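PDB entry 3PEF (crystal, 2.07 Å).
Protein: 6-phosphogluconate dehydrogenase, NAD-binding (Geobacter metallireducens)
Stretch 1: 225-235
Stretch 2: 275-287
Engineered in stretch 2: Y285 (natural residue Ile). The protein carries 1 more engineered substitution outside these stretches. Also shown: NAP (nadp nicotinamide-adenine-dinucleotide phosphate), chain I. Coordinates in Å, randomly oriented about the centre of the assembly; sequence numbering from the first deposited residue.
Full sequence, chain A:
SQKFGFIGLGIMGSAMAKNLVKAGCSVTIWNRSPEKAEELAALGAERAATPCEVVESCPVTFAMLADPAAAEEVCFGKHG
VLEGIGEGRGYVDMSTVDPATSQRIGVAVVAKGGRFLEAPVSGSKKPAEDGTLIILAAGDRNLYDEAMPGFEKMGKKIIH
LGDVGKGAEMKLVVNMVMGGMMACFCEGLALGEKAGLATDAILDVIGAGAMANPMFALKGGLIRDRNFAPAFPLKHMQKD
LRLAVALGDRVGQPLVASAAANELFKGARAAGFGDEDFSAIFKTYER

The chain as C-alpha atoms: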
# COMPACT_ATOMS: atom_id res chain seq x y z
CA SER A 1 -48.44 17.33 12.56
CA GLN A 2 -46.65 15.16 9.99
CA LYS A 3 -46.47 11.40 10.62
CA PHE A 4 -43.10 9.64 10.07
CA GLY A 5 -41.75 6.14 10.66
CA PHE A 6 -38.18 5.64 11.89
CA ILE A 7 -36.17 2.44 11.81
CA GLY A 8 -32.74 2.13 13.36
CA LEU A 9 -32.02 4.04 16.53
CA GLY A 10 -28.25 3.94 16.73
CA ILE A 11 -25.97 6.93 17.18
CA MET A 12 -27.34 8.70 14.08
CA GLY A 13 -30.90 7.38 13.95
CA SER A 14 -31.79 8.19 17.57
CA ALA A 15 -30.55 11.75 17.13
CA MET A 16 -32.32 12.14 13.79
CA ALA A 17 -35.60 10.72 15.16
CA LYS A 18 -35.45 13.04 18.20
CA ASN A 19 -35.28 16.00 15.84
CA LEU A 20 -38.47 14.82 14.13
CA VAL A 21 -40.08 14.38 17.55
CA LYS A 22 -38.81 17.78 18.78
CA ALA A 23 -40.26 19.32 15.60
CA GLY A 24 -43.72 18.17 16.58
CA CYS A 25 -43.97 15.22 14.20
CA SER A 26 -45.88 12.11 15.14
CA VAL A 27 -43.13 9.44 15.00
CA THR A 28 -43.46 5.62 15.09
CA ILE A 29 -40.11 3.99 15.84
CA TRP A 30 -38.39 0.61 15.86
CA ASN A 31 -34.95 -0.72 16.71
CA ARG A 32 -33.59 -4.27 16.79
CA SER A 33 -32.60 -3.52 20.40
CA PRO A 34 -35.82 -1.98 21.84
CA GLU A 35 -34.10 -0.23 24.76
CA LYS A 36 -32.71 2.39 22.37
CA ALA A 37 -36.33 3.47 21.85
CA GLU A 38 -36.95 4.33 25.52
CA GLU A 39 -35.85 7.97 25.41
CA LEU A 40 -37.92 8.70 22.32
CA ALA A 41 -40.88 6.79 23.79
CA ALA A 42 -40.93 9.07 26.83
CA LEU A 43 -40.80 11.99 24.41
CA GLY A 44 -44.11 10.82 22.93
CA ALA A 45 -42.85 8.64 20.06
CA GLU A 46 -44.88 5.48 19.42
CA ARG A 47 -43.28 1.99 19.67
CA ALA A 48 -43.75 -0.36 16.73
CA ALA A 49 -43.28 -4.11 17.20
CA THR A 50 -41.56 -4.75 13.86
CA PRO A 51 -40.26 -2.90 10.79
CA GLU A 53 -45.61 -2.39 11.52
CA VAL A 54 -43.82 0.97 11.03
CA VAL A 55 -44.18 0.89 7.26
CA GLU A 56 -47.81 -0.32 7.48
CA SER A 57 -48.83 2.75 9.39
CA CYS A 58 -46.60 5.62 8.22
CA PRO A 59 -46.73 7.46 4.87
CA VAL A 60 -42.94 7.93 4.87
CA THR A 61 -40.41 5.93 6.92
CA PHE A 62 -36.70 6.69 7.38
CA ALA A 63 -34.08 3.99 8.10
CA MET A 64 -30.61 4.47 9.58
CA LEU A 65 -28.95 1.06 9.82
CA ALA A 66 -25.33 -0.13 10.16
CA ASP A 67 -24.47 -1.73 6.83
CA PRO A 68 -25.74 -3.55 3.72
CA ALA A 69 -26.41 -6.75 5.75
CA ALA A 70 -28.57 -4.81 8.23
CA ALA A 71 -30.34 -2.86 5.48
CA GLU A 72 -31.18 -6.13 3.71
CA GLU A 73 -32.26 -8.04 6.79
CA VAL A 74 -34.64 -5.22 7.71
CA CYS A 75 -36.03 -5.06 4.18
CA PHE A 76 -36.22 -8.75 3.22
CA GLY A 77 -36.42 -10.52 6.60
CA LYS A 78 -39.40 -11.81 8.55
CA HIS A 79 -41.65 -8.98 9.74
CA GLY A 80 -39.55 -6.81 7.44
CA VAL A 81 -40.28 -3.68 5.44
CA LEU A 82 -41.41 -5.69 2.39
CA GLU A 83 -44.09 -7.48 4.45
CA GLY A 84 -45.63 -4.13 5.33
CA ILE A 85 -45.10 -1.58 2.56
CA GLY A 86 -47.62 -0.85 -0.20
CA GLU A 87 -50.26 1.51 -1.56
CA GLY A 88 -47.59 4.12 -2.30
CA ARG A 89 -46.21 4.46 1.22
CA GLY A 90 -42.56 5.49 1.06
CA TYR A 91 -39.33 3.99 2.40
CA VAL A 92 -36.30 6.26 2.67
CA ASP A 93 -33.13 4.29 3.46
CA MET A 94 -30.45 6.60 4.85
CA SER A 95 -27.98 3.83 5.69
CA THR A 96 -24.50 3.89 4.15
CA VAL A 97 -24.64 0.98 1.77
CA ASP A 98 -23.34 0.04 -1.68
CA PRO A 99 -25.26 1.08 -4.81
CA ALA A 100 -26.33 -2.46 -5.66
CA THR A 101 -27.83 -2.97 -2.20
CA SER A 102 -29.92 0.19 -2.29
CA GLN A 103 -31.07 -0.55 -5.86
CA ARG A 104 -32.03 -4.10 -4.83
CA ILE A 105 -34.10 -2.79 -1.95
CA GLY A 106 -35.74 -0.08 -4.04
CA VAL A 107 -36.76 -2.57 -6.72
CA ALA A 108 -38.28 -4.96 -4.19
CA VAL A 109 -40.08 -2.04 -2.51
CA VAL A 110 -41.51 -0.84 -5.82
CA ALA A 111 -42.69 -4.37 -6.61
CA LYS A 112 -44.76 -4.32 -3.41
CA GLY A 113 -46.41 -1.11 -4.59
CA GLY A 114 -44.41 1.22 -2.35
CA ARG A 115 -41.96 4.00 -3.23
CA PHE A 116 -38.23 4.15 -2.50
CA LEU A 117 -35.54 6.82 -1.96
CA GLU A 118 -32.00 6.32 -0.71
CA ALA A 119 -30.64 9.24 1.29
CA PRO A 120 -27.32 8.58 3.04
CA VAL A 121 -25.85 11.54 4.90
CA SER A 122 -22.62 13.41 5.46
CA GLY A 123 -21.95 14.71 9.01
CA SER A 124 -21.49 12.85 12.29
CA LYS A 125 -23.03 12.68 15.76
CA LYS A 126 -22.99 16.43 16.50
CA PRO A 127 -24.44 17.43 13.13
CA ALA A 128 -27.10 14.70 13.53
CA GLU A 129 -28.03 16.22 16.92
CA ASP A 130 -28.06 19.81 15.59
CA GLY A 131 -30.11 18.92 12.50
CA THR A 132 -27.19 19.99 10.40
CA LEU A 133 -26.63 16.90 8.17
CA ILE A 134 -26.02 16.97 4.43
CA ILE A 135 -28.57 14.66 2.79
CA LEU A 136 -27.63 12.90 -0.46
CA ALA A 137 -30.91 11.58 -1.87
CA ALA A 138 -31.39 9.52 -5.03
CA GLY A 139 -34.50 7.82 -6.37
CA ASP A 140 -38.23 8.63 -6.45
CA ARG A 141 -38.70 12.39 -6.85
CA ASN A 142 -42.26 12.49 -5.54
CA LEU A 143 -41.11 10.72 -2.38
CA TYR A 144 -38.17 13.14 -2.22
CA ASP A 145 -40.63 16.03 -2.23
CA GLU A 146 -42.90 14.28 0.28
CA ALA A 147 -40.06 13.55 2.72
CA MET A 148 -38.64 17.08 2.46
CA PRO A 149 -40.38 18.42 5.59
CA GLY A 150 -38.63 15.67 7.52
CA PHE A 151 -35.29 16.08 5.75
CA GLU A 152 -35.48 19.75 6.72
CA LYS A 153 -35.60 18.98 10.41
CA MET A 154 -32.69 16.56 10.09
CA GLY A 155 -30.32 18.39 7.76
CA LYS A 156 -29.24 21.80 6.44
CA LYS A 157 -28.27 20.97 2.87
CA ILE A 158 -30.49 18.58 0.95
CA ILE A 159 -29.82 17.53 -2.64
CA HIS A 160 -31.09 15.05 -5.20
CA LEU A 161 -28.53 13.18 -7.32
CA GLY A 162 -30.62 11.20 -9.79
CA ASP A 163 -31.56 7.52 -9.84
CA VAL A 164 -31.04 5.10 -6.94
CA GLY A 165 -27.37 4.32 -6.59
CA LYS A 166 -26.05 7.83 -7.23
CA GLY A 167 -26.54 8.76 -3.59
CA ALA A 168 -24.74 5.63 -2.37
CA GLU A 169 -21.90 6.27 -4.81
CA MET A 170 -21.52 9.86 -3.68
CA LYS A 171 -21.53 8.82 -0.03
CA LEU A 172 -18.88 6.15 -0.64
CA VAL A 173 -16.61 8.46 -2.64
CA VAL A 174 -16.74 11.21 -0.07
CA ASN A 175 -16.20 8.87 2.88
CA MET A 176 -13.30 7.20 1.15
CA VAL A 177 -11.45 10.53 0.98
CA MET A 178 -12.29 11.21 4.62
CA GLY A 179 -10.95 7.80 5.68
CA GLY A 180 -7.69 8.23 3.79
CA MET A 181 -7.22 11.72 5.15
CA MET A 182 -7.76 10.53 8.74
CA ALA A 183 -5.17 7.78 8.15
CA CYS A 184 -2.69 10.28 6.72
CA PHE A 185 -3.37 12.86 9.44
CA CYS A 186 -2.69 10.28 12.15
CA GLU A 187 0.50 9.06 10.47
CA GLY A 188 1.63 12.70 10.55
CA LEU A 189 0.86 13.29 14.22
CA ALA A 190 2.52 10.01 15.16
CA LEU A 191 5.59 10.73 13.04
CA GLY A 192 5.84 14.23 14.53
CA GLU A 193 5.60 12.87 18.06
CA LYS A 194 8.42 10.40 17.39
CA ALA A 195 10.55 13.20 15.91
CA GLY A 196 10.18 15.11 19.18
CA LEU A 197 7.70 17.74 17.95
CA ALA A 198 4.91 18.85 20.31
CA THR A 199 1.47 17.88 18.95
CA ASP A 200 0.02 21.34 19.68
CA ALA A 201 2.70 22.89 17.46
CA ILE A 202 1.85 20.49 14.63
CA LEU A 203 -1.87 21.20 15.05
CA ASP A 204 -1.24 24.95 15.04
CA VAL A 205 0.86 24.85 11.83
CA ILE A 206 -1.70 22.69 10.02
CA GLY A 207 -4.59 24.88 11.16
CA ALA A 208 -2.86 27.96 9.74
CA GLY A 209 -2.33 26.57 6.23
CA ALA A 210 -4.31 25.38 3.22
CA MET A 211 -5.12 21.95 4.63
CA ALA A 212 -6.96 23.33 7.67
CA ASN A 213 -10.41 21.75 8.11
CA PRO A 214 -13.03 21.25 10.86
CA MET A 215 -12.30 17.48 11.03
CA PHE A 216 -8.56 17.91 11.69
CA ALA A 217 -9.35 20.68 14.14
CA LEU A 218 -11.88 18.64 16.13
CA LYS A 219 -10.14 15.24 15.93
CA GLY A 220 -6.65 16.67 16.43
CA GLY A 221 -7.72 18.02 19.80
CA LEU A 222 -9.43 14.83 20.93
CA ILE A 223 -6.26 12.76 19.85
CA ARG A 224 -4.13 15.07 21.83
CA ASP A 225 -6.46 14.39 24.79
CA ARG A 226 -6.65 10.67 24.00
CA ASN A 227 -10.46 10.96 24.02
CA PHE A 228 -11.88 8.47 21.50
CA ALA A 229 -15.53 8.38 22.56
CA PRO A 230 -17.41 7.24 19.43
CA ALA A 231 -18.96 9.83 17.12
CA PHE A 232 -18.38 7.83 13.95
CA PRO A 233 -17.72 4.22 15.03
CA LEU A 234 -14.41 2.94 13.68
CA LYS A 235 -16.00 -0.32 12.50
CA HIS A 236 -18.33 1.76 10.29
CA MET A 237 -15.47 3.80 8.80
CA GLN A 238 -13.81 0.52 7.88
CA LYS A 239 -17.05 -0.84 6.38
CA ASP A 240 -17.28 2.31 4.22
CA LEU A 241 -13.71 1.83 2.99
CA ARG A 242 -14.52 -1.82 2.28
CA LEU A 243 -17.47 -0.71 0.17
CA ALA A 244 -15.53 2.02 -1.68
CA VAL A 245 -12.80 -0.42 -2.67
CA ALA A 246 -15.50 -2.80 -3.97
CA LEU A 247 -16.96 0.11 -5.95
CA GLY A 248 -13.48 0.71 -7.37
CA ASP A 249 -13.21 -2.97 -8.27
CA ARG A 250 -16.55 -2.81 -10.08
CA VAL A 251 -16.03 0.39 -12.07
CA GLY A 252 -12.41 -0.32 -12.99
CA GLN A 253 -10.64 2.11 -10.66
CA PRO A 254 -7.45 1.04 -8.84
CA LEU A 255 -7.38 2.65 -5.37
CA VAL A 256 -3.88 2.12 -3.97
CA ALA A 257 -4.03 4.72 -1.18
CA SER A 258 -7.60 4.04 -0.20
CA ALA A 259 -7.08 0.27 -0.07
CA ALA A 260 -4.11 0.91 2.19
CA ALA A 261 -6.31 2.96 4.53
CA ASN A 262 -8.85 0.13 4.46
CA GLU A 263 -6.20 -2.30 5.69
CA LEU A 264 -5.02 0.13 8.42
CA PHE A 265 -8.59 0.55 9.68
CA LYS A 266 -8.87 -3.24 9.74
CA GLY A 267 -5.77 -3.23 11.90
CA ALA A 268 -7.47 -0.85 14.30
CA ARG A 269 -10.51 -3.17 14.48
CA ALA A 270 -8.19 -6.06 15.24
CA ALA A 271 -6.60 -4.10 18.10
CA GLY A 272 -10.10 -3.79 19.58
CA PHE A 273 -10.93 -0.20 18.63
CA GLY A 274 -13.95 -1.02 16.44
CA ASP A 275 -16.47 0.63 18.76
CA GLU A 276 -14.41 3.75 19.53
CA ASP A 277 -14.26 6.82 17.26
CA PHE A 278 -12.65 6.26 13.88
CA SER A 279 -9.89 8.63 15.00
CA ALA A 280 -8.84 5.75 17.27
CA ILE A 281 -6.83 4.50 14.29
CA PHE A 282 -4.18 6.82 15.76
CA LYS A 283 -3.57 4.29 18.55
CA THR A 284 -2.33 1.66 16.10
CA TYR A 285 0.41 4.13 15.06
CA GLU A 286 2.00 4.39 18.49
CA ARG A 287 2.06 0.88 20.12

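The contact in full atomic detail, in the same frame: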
# COMPACT_ATOMS: atom_id res chain seq x y z
N ASP A 225 -5.89 14.73 23.48
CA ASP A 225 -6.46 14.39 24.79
C ASP A 225 -6.69 12.89 24.98
O ASP A 225 -7.12 12.44 26.05
CB ASP A 225 -7.79 15.13 24.98
CG ASP A 225 -7.62 16.64 25.03
OD1 ASP A 225 -6.48 17.09 25.30
OD2 ASP A 225 -8.62 17.36 24.79
N ARG A 226 -6.42 12.11 23.94
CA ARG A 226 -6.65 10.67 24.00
C ARG A 226 -8.11 10.37 24.36
O ARG A 226 -8.40 9.40 25.06
CB ARG A 226 -5.70 10.01 25.02
CG ARG A 226 -4.20 10.21 24.72
CD ARG A 226 -3.68 9.26 23.65
NE ARG A 226 -2.86 9.96 22.65
CZ ARG A 226 -1.55 10.18 22.77
NH1 ARG A 226 -0.89 9.76 23.83
NH2 ARG A 226 -0.90 10.83 21.82
N ASN A 227 -9.02 11.20 23.88
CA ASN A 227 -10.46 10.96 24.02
C ASN A 227 -11.00 10.39 22.70
O ASN A 227 -11.01 11.07 21.68
CB ASN A 227 -11.17 12.26 24.40
CG ASN A 227 -12.69 12.12 24.42
OD1 ASN A 227 -13.24 11.04 24.22
ND2 ASN A 227 -13.37 13.23 24.66
N PHE A 228 -11.43 9.13 22.73
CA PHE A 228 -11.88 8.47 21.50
C PHE A 228 -13.32 7.99 21.63
O PHE A 228 -13.71 6.99 21.03
CB PHE A 228 -10.95 7.30 21.17
CG PHE A 228 -9.53 7.73 20.89
CD1 PHE A 228 -9.21 8.36 19.70
CD2 PHE A 228 -8.54 7.52 21.83
CE1 PHE A 228 -7.92 8.76 19.44
CE2 PHE A 228 -7.24 7.92 21.59
CZ PHE A 228 -6.93 8.54 20.39
N ALA A 229 -14.11 8.70 22.44
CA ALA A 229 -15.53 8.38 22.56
C ALA A 229 -16.13 8.42 21.15
O ALA A 229 -15.83 9.34 20.38
CB ALA A 229 -16.24 9.37 23.48
N PRO A 230 -16.96 7.42 20.81
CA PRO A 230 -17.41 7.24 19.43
C PRO A 230 -18.37 8.33 18.93
O PRO A 230 -19.41 8.55 19.52
CB PRO A 230 -18.13 5.89 19.47
CG PRO A 230 -18.55 5.73 20.92
CD PRO A 230 -17.44 6.35 21.70
N ALA A 231 -18.01 9.00 17.85
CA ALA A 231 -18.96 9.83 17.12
C ALA A 231 -19.28 9.11 15.81
O ALA A 231 -20.43 8.88 15.47
CB ALA A 231 -18.39 11.22 16.85
N PHE A 232 -18.23 8.73 15.10
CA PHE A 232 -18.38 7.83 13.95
C PHE A 232 -17.63 6.54 14.28
O PHE A 232 -16.41 6.51 14.27
CB PHE A 232 -17.83 8.49 12.68
CG PHE A 232 -17.97 7.63 11.43
CD1 PHE A 232 -17.04 7.71 10.40
CD2 PHE A 232 -19.04 6.75 11.30
CE1 PHE A 232 -17.17 6.93 9.25
CE2 PHE A 232 -19.17 5.97 10.14
CZ PHE A 232 -18.23 6.06 9.12
N PRO A 233 -18.38 5.46 14.60
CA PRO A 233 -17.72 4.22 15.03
C PRO A 233 -16.69 3.72 14.02
O PRO A 233 -16.95 3.67 12.81
CB PRO A 233 -18.89 3.23 15.19
CG PRO A 233 -20.04 4.10 15.59
CD PRO A 233 -19.84 5.37 14.73
N LEU A 234 -15.51 3.38 14.52
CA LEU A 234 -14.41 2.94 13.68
C LEU A 234 -14.79 1.75 12.79
O LEU A 234 -14.41 1.70 11.63
CB LEU A 234 -13.16 2.67 14.52
CG LEU A 234 -11.85 2.44 13.74
CD1 LEU A 234 -10.61 2.86 14.54
CD2 LEU A 234 -11.75 0.99 13.29
N LYS A 235 -15.58 0.81 13.32
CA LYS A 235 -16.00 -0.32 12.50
C LYS A 235 -16.79 0.15 11.27
O LYS A 235 -16.69 -0.46 10.20
CB LYS A 235 -16.83 -1.32 13.31
CG LYS A 235 -18.13 -0.74 13.89
CD LYS A 235 -18.78 -1.73 14.90
CE LYS A 235 -20.11 -1.16 15.43
NZ LYS A 235 -20.73 -2.00 16.50
N ASP A 275 -15.34 -0.10 18.20
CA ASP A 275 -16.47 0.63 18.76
C ASP A 275 -16.08 2.02 19.29
O ASP A 275 -16.92 2.75 19.80
CB ASP A 275 -17.15 -0.17 19.90
CG ASP A 275 -18.10 -1.25 19.38
OD1 ASP A 275 -18.55 -1.18 18.22
OD2 ASP A 275 -18.40 -2.18 20.16
N GLU A 276 -14.81 2.38 19.19
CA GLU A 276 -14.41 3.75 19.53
C GLU A 276 -14.53 4.64 18.29
O GLU A 276 -14.90 4.16 17.21
CB GLU A 276 -12.99 3.76 20.09
CG GLU A 276 -12.86 2.93 21.38
CD GLU A 276 -11.43 2.81 21.87
OE1 GLU A 276 -10.54 3.29 21.15
OE2 GLU A 276 -11.21 2.23 22.95
N ASP A 277 -14.23 5.93 18.43
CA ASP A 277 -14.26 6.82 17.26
C ASP A 277 -13.28 6.37 16.20
O ASP A 277 -12.24 5.79 16.51
CB ASP A 277 -13.92 8.25 17.65
CG ASP A 277 -14.28 9.24 16.57
OD1 ASP A 277 -15.48 9.29 16.20
OD2 ASP A 277 -13.38 9.93 16.06
N PHE A 278 -13.57 6.67 14.93
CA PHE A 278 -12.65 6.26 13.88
C PHE A 278 -11.27 6.92 14.02
O PHE A 278 -10.28 6.39 13.53
CB PHE A 278 -13.25 6.44 12.47
CG PHE A 278 -13.29 7.86 11.99
CD1 PHE A 278 -14.03 8.82 12.65
CD2 PHE A 278 -12.61 8.22 10.82
CE1 PHE A 278 -14.07 10.13 12.18
CE2 PHE A 278 -12.66 9.52 10.35
CZ PHE A 278 -13.39 10.47 11.03
N SER A 279 -11.20 8.03 14.74
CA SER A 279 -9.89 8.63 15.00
C SER A 279 -9.02 7.74 15.88
O SER A 279 -7.83 7.98 16.01
CB SER A 279 -10.03 10.02 15.64
OG SER A 279 -10.89 9.97 16.76
N ALA A 280 -9.62 6.71 16.49
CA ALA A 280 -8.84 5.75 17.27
C ALA A 280 -7.78 5.01 16.45
O ALA A 280 -6.88 4.38 17.01
CB ALA A 280 -9.76 4.76 18.03
N ILE A 281 -7.88 5.09 15.12
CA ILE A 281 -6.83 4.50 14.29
C ILE A 281 -5.46 5.05 14.71
O ILE A 281 -4.44 4.38 14.55
CB ILE A 281 -7.09 4.73 12.76
CG1 ILE A 281 -6.13 3.88 11.93
CG2 ILE A 281 -7.04 6.20 12.41
CD1 ILE A 281 -6.21 4.10 10.41
N PHE A 282 -5.44 6.26 15.26
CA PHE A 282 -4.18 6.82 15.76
C PHE A 282 -3.43 5.90 16.73
O PHE A 282 -2.20 5.91 16.77
CB PHE A 282 -4.43 8.15 16.48
CG PHE A 282 -3.20 8.73 17.13
CD1 PHE A 282 -2.28 9.46 16.38
CD2 PHE A 282 -2.97 8.55 18.49
CE1 PHE A 282 -1.13 10.00 16.98
CE2 PHE A 282 -1.83 9.10 19.09
CZ PHE A 282 -0.91 9.82 18.34
N LYS A 283 -4.18 5.12 17.51
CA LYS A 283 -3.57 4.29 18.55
C LYS A 283 -2.81 3.09 18.00
O LYS A 283 -1.97 2.52 18.69
CB LYS A 283 -4.62 3.85 19.58
CG LYS A 283 -5.05 4.98 20.50
CD LYS A 283 -5.88 4.47 21.68
CE LYS A 283 -7.30 4.09 21.26
NZ LYS A 283 -8.00 3.36 22.36
N THR A 284 -3.09 2.71 16.75
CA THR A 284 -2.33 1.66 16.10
C THR A 284 -0.97 2.20 15.63
O THR A 284 -0.08 1.42 15.29
CB THR A 284 -3.08 1.11 14.88
OG1 THR A 284 -3.14 2.12 13.86
CG2 THR A 284 -4.48 0.69 15.25
N TYR A 285 -0.82 3.52 15.58
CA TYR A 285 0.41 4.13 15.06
C TYR A 285 1.45 4.37 16.14
O TYR A 285 2.58 4.78 15.85
CB TYR A 285 0.13 5.44 14.32
CG TYR A 285 -0.48 5.28 12.95
CD1 TYR A 285 0.10 4.44 12.00
CD2 TYR A 285 -1.62 5.99 12.59
CE1 TYR A 285 -0.46 4.30 10.74
CE2 TYR A 285 -2.19 5.86 11.34
CZ TYR A 285 -1.60 5.01 10.41
OH TYR A 285 -2.17 4.89 9.15
N GLU A 286 1.08 4.13 17.39
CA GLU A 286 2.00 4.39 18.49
C GLU A 286 1.93 3.35 19.62
O GLU A 286 1.62 3.69 20.77
CB GLU A 286 1.75 5.80 19.03
CG GLU A 286 0.32 6.04 19.43
CD GLU A 286 0.21 6.86 20.70
OE1 GLU A 286 -0.65 6.53 21.55
OE2 GLU A 286 1.01 7.81 20.86
N ARG A 287 2.06 2.05 19.23
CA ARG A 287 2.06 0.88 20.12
C ARG A 287 0.75 0.74 20.89
O ARG A 287 -0.31 0.52 20.29
CB ARG A 287 3.23 0.96 21.10
CG ARG A 287 4.60 0.95 20.44
CD ARG A 287 4.92 -0.33 19.69
NE ARG A 287 4.92 -1.50 20.57
CZ ARG A 287 5.95 -1.85 21.33
NH1 ARG A 287 7.06 -1.13 21.32
NH2 ARG A 287 5.87 -2.92 22.10
PA NAP I . -24.68 2.57 15.21
O1A NAP I . -23.77 1.42 15.43
O2A NAP I . -24.83 3.47 16.37
O5B NAP I . -26.12 2.05 14.75
C5B NAP I . -26.25 0.94 13.91
C4B NAP I . -27.73 0.64 13.81
O4B NAP I . -27.91 -0.45 12.93
C3B NAP I . -28.30 0.21 15.16
O3B NAP I . -29.62 0.72 15.19
C2B NAP I . -28.35 -1.30 15.03
O2B NAP I . -29.31 -1.93 15.82
C1B NAP I . -28.71 -1.42 13.56
N9A NAP I . -28.44 -2.78 13.06
C8A NAP I . -27.21 -3.35 12.86
N7A NAP I . -27.40 -4.61 12.41
C5A NAP I . -28.72 -4.84 12.33
C6A NAP I . -29.44 -5.95 11.91
N6A NAP I . -28.80 -7.05 11.51
N1A NAP I . -30.81 -5.92 11.94
C2A NAP I . -31.47 -4.77 12.36
N3A NAP I . -30.74 -3.66 12.76
C4A NAP I . -29.40 -3.70 12.74
O3 NAP I . -24.08 3.38 13.98
PN NAP I . -24.54 4.74 13.33
O1N NAP I . -23.40 5.67 13.28
O2N NAP I . -25.82 5.21 13.90
O5D NAP I . -24.76 4.09 11.87
C5D NAP I . -25.95 4.16 11.13
C4D NAP I . -25.55 4.40 9.68
O4D NAP I . -25.15 5.74 9.46
C3D NAP I . -24.35 3.58 9.27
O3D NAP I . -24.60 3.18 7.94
C2D NAP I . -23.18 4.56 9.35
O2D NAP I . -22.17 4.18 8.45
C1D NAP I . -23.87 5.82 8.88
N1N NAP I . -23.28 7.12 9.26
C2N NAP I . -22.70 7.29 10.48
C3N NAP I . -22.20 8.54 10.85
C7N NAP I . -21.61 8.74 12.22
O7N NAP I . -20.74 9.80 12.37
N7N NAP I . -21.88 7.93 13.26
C4N NAP I . -22.28 9.62 9.97
C5N NAP I . -22.90 9.44 8.74
C6N NAP I . -23.41 8.19 8.40
P2B NAP I . -29.03 -2.29 17.39
O1X NAP I . -30.01 -3.39 17.74
O2X NAP I . -27.61 -2.75 17.52
O3X NAP I . -29.23 -1.06 18.23
O HOH W 1 -11.99 11.10 19.03

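The strongest polar contact at the periphery is the salt bridge between K235 and D275, with K235 NZ 2.9 Å from D275 OD1. K235 reaches it with chi1 p and the remaining torsions t, an extended chain whose end comes nearer although its CA-to-CB bond points sideways.

D277 anchors the centre. Its carboxylate oxygen OD1 accepts two backbone hydrogen bonds, from A231 N and F232 N, each 3.0 Å from D277 OD1 with N-H...O angles of 155° and 164°. The other oxygen serves its own stretch: S279 OG donates to D277 OD2 at 2.6 Å, and S279 N to the same D277 OD2 at 3.2 Å. An aspartate suits this place because one short side chain, chi1 t, can satisfy amides on both stretches. Its backbone contributes as well: D277 N donates to F228 O at 2.9 Å, nearly linear at 174°.

Two further main-chain bonds continue the seam. L234 N donates to E276 O at 2.9 Å and 158°, while F278 N donates to F232 O, also at 2.9 Å but more bent, at 132°. Between them P233 and D277 form a single beta bridge, their CA atoms 4.9 Å apart. P233, at the N-cap position before the helix, has no amide hydrogen, yet its CA approaches E276 O at 3.6 Å in a CA-H...O contact. Water 1 adds a link, donating to N227 O and to S279 OG, each 2.8 Å from the water oxygen.

The two stretches bury 864 Å² in all, both sides summed, and apolar side chains pack alongside the polar seam. F228 gives up the largest area, 140 Å²; pointing toward the other stretch with chi1 m, it sets CD1 4.0 Å from A280 CB and CD2 3.7 Å from K283 CE. The ring also comes close to the backbone here, with F228 CD1 3.6 Å from A280 CA. K283 also makes a salt bridge within its own stretch, K283 NZ to E276 OE1 at 2.8 Å. L234 lays CD1 4.1 Å from A280 CB and 4.4 Å from I281 CB. F232 presents its ring edge to the face of F278, centroids 5.4 Å apart and planes at 60°. Just before this ring, A231 O accepts a hydrogen bond from NAP N7N at 2.8 Å, so the seam also borders the cofactor.

R226 is exposed; its NH2 lies 3.4 Å from CE2 of the buried F282 and forms a long salt bridge to E286 OE2 at 3.7 Å. That oxygen sits over the guanidinium face, so the attraction is between charges only, and E286 is poorly ordered.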